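Local coordinates for protein flavin adenine dinucleotide synthase (Saccharomyces cerevisiae, PDB 2WSI) that transfers the adenylyl group of ATP to flavin mononucleotide, making the coenzyme FAD and releasing diphosphate, at residues Thr158-Ile163 / Met189-Leu194. Sequence-based numbering, arbitrary orientation.
With FAD (flavin-adenine dinucleotide), chain C.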
loop_
_atom_site.group_PDB
_atom_site.type_symbol
_atom_site.label_atom_id
_atom_site.label_comp_id
_atom_site.label_asym_id
_atom_site.label_seq_id
_atom_site.Cartn_x
_atom_site.Cartn_y
_atom_site.Cartn_z
ATOM N N THR A 158 -8.732 -13.617 14.992
ATOM C CA THR A 158 -8.553 -13.042 13.652
ATOM C C THR A 158 -9.384 -13.834 12.650
ATOM O O THR A 158 -9.169 -15.035 12.472
ATOM C CB THR A 158 -7.080 -13.110 13.196
ATOM O OG1 THR A 158 -6.236 -12.417 14.128
ATOM C CG2 THR A 158 -6.933 -12.489 11.802
ATOM N N GLU A 159 -10.338 -13.180 12.004
ATOM C CA GLU A 159 -11.197 -13.869 11.034
ATOM C C GLU A 159 -10.805 -13.573 9.582
ATOM O O GLU A 159 -11.091 -14.346 8.661
ATOM C CB GLU A 159 -12.670 -13.502 11.288
ATOM C CG GLU A 159 -13.143 -13.959 12.685
ATOM C CD GLU A 159 -14.633 -13.792 12.906
ATOM O OE1 GLU A 159 -15.377 -13.704 11.896
ATOM O OE2 GLU A 159 -15.064 -13.756 14.094
ATOM N N ALA A 160 -10.133 -12.459 9.377
ATOM C CA ALA A 160 -9.841 -11.998 8.000
ATOM C C ALA A 160 -8.604 -11.093 8.024
ATOM O O ALA A 160 -8.322 -10.464 9.042
ATOM C CB ALA A 160 -11.027 -11.226 7.442
ATOM N N ILE A 161 -7.858 -11.084 6.925
ATOM C CA ILE A 161 -6.677 -10.269 6.788
ATOM C C ILE A 161 -6.718 -9.508 5.463
ATOM O O ILE A 161 -6.969 -10.100 4.427
ATOM C CB ILE A 161 -5.434 -11.139 6.844
ATOM C CG1 ILE A 161 -5.521 -11.962 8.138
ATOM C CG2 ILE A 161 -4.166 -10.264 6.779
ATOM C CD1 ILE A 161 -4.217 -12.354 8.745
ATOM N N VAL A 162 -6.484 -8.201 5.528
ATOM C CA VAL A 162 -6.477 -7.356 4.353
ATOM C C VAL A 162 -5.091 -7.457 3.713
ATOM O O VAL A 162 -4.091 -7.321 4.391
ATOM C CB VAL A 162 -6.740 -5.872 4.725
ATOM C CG1 VAL A 162 -6.834 -5.025 3.453
ATOM C CG2 VAL A 162 -8.020 -5.712 5.593
ATOM N N ILE A 163 -5.050 -7.623 2.392
ATOM C CA ILE A 163 -3.823 -7.939 1.653
ATOM C C ILE A 163 -3.799 -7.048 0.413
ATOM O O ILE A 163 -4.772 -7.051 -0.341
ATOM C CB ILE A 163 -3.879 -9.383 1.145
ATOM C CG1 ILE A 163 -4.053 -10.338 2.338
ATOM C CG2 ILE A 163 -2.655 -9.717 0.300
ATOM C CD1 ILE A 163 -4.358 -11.798 1.923
ATOM N N MET A 189 -10.034 -15.480 6.132
ATOM C CA MET A 189 -10.535 -14.947 4.873
ATOM C C MET A 189 -9.543 -13.937 4.345
ATOM O O MET A 189 -9.146 -13.017 5.063
ATOM C CB MET A 189 -11.905 -14.267 5.057
ATOM C CG MET A 189 -12.599 -13.976 3.718
ATOM S SD MET A 189 -13.216 -15.506 2.900
ATOM C CE MET A 189 -14.809 -15.609 3.737
ATOM N N ARG A 190 -9.158 -14.100 3.080
ATOM C CA ARG A 190 -8.342 -13.095 2.406
ATOM C C ARG A 190 -9.250 -11.981 1.879
ATOM O O ARG A 190 -10.254 -12.242 1.198
ATOM C CB ARG A 190 -7.557 -13.725 1.248
ATOM C CG ARG A 190 -6.606 -14.808 1.684
ATOM C CD ARG A 190 -5.786 -15.336 0.480
ATOM N NE ARG A 190 -6.522 -16.369 -0.240
ATOM C CZ ARG A 190 -6.082 -16.980 -1.337
ATOM N NH1 ARG A 190 -4.896 -16.660 -1.840
ATOM N NH2 ARG A 190 -6.818 -17.925 -1.917
ATOM N N LEU A 191 -8.885 -10.748 2.220
ATOM C CA LEU A 191 -9.587 -9.559 1.772
ATOM C C LEU A 191 -8.616 -8.825 0.840
ATOM O O LEU A 191 -7.588 -8.312 1.290
ATOM C CB LEU A 191 -9.943 -8.653 2.968
ATOM C CG LEU A 191 -10.763 -9.319 4.078
ATOM C CD1 LEU A 191 -11.078 -8.293 5.196
ATOM C CD2 LEU A 191 -12.075 -9.942 3.500
ATOM N N GLN A 192 -8.966 -8.762 -0.439
ATOM C CA GLN A 192 -8.034 -8.370 -1.502
ATOM C C GLN A 192 -8.732 -7.335 -2.399
ATOM O O GLN A 192 -9.002 -7.590 -3.578
ATOM C CB GLN A 192 -7.645 -9.637 -2.307
ATOM C CG GLN A 192 -6.870 -10.632 -1.446
ATOM C CD GLN A 192 -6.604 -11.981 -2.102
ATOM O OE1 GLN A 192 -7.470 -12.572 -2.772
ATOM N NE2 GLN A 192 -5.437 -12.507 -1.848
ATOM N N PRO A 193 -9.049 -6.162 -1.832
ATOM C CA PRO A 193 -9.852 -5.184 -2.570
ATOM C C PRO A 193 -9.050 -4.307 -3.536
ATOM O O PRO A 193 -9.665 -3.472 -4.189
ATOM C CB PRO A 193 -10.458 -4.303 -1.465
ATOM C CG PRO A 193 -9.696 -4.664 -0.168
ATOM C CD PRO A 193 -8.661 -5.685 -0.494
ATOM N N LEU A 194 -7.732 -4.484 -3.613
ATOM C CA LEU A 194 -6.892 -3.738 -4.555
ATOM C C LEU A 194 -6.646 -4.514 -5.850
ATOM O O LEU A 194 -5.842 -4.108 -6.692
ATOM C CB LEU A 194 -5.530 -3.410 -3.898
ATOM C CG LEU A 194 -4.919 -2.078 -4.343
ATOM C CD1 LEU A 194 -5.740 -0.927 -3.841
ATOM C CD2 LEU A 194 -3.459 -1.916 -3.874
HETATM P PA FAD C . 3.724 -9.533 -2.082
HETATM O O1A FAD C . 5.081 -8.918 -2.287
HETATM O O2A FAD C . 3.827 -10.841 -1.346
HETATM O O5B FAD C . 2.660 -8.527 -1.383
HETATM C C5B FAD C . 1.281 -8.836 -1.473
HETATM C C4B FAD C . 0.586 -8.337 -0.202
HETATM O O4B FAD C . 0.846 -9.224 0.854
HETATM C C3B FAD C . 1.121 -6.990 0.242
HETATM O O3B FAD C . 0.417 -5.929 -0.353
HETATM C C2B FAD C . 0.895 -7.044 1.742
HETATM O O2B FAD C . -0.432 -6.678 2.057
HETATM C C1B FAD C . 1.094 -8.505 2.049
HETATM N N9A FAD C . 2.497 -8.709 2.443
HETATM C C8A FAD C . 3.557 -9.093 1.660
HETATM N N7A FAD C . 4.669 -9.176 2.440
HETATM C C5A FAD C . 4.314 -8.823 3.703
HETATM C C6A FAD C . 5.024 -8.717 4.882
HETATM N N6A FAD C . 6.339 -8.992 4.960
HETATM N N1A FAD C . 4.349 -8.357 6.012
HETATM C C2A FAD C . 2.997 -8.087 6.005
HETATM N N3A FAD C . 2.301 -8.156 4.820
HETATM C C4A FAD C . 2.957 -8.550 3.707
HETATM N N1 FAD C . -0.916 -17.742 -1.482
HETATM C C2 FAD C . -1.614 -18.880 -1.795
HETATM O O2 FAD C . -1.288 -19.558 -2.769
HETATM N N3 FAD C . -2.677 -19.271 -1.019
HETATM C C4 FAD C . -3.053 -18.532 0.081
HETATM O O4 FAD C . -4.025 -18.936 0.728
HETATM C C4X FAD C . -2.345 -17.371 0.407
HETATM N N5 FAD C . -2.689 -16.590 1.507
HETATM C C5X FAD C . -1.982 -15.441 1.806
HETATM C C6 FAD C . -2.319 -14.652 2.906
HETATM C C7 FAD C . -1.566 -13.512 3.203
HETATM C C7M FAD C . -1.895 -12.648 4.387
HETATM C C8 FAD C . -0.499 -13.161 2.387
HETATM C C8M FAD C . 0.302 -11.927 2.676
HETATM C C9 FAD C . -0.176 -13.941 1.292
HETATM C C9A FAD C . -0.900 -15.081 1.003
HETATM N N10 FAD C . -0.543 -15.850 -0.087
HETATM C C10 FAD C . -1.279 -16.976 -0.396
HETATM C "C1'" FAD C . 0.606 -15.422 -0.959
HETATM C "C2'" FAD C . 0.113 -14.474 -2.073
HETATM O "O2'" FAD C . -0.983 -14.980 -2.798
HETATM C "C3'" FAD C . 1.213 -14.093 -3.060
HETATM O "O3'" FAD C . 1.519 -15.206 -3.864
HETATM C "C4'" FAD C . 2.457 -13.624 -2.329
HETATM O "O4'" FAD C . 2.111 -12.680 -1.338
HETATM C "C5'" FAD C . 3.431 -12.960 -3.304
HETATM O "O5'" FAD C . 2.706 -12.117 -4.181
HETATM P P FAD C . 3.285 -10.675 -4.607
HETATM O O1P FAD C . 4.786 -10.761 -4.759
HETATM O O2P FAD C . 2.545 -10.154 -5.818
HETATM O O3P FAD C . 2.930 -9.631 -3.454
HETATM O O HOH W 1 -5.830 -6.626 -2.811
#
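Glu159, Ile161 and Ile163 exchange four backbone hydrogen bonds with Met189 and Leu191, the regular pattern of two neighbouring parallel strands. Glu159 O takes Met189 N at 3.0 Å, Met189 O takes Ile161 N, Ile161 O takes Leu191 N, and Leu191 O closes the series with Ile163 N at 2.9 Å. Past the last of these, a water bridges Ile163 O and Leu194 N, so the segments stay linked where 189-194 leaves the strand.

On the face of Ala160, Val162, Met189 and Leu191 the packing is apolar. Leu191 CD1 reaches across to Ala160 CB at 3.7 Å and also touches Val162 CG2, while Met189 CB sits 4.0 Å from Ala160 CB. Leu69 and Tyr73 of helix 64-87 pack on Val162 here.

The flavin lies beyond Ile161 and Arg190. Ile163 CG1 lies beside its own backbone N (chi1 -58°); the CD1 methyl beyond it touches Arg190 CG at 3.8 Å and, on a different side, FAD C7 at 3.5 Å. The Arg190 chain bends at chi3 (-85°), which places NE; the guanidinium beyond it is nearly parallel to the flavin and has FAD O4 3.4 Å above the centre of one face; NH2 is hydrogen-bonded to Arg180 O, which helps fix the group's rotation. A leucine in place of Arg190 would probably leave Arg180 O without this donor and the flavin carbonyl without its cationic neighbour.

Inner strands of the six-stranded sheet in this PAPS reductase-family fold thus give one face to the core and the other to FAD, where the arginine's charge probably polarises the flavin's C4-O4 end.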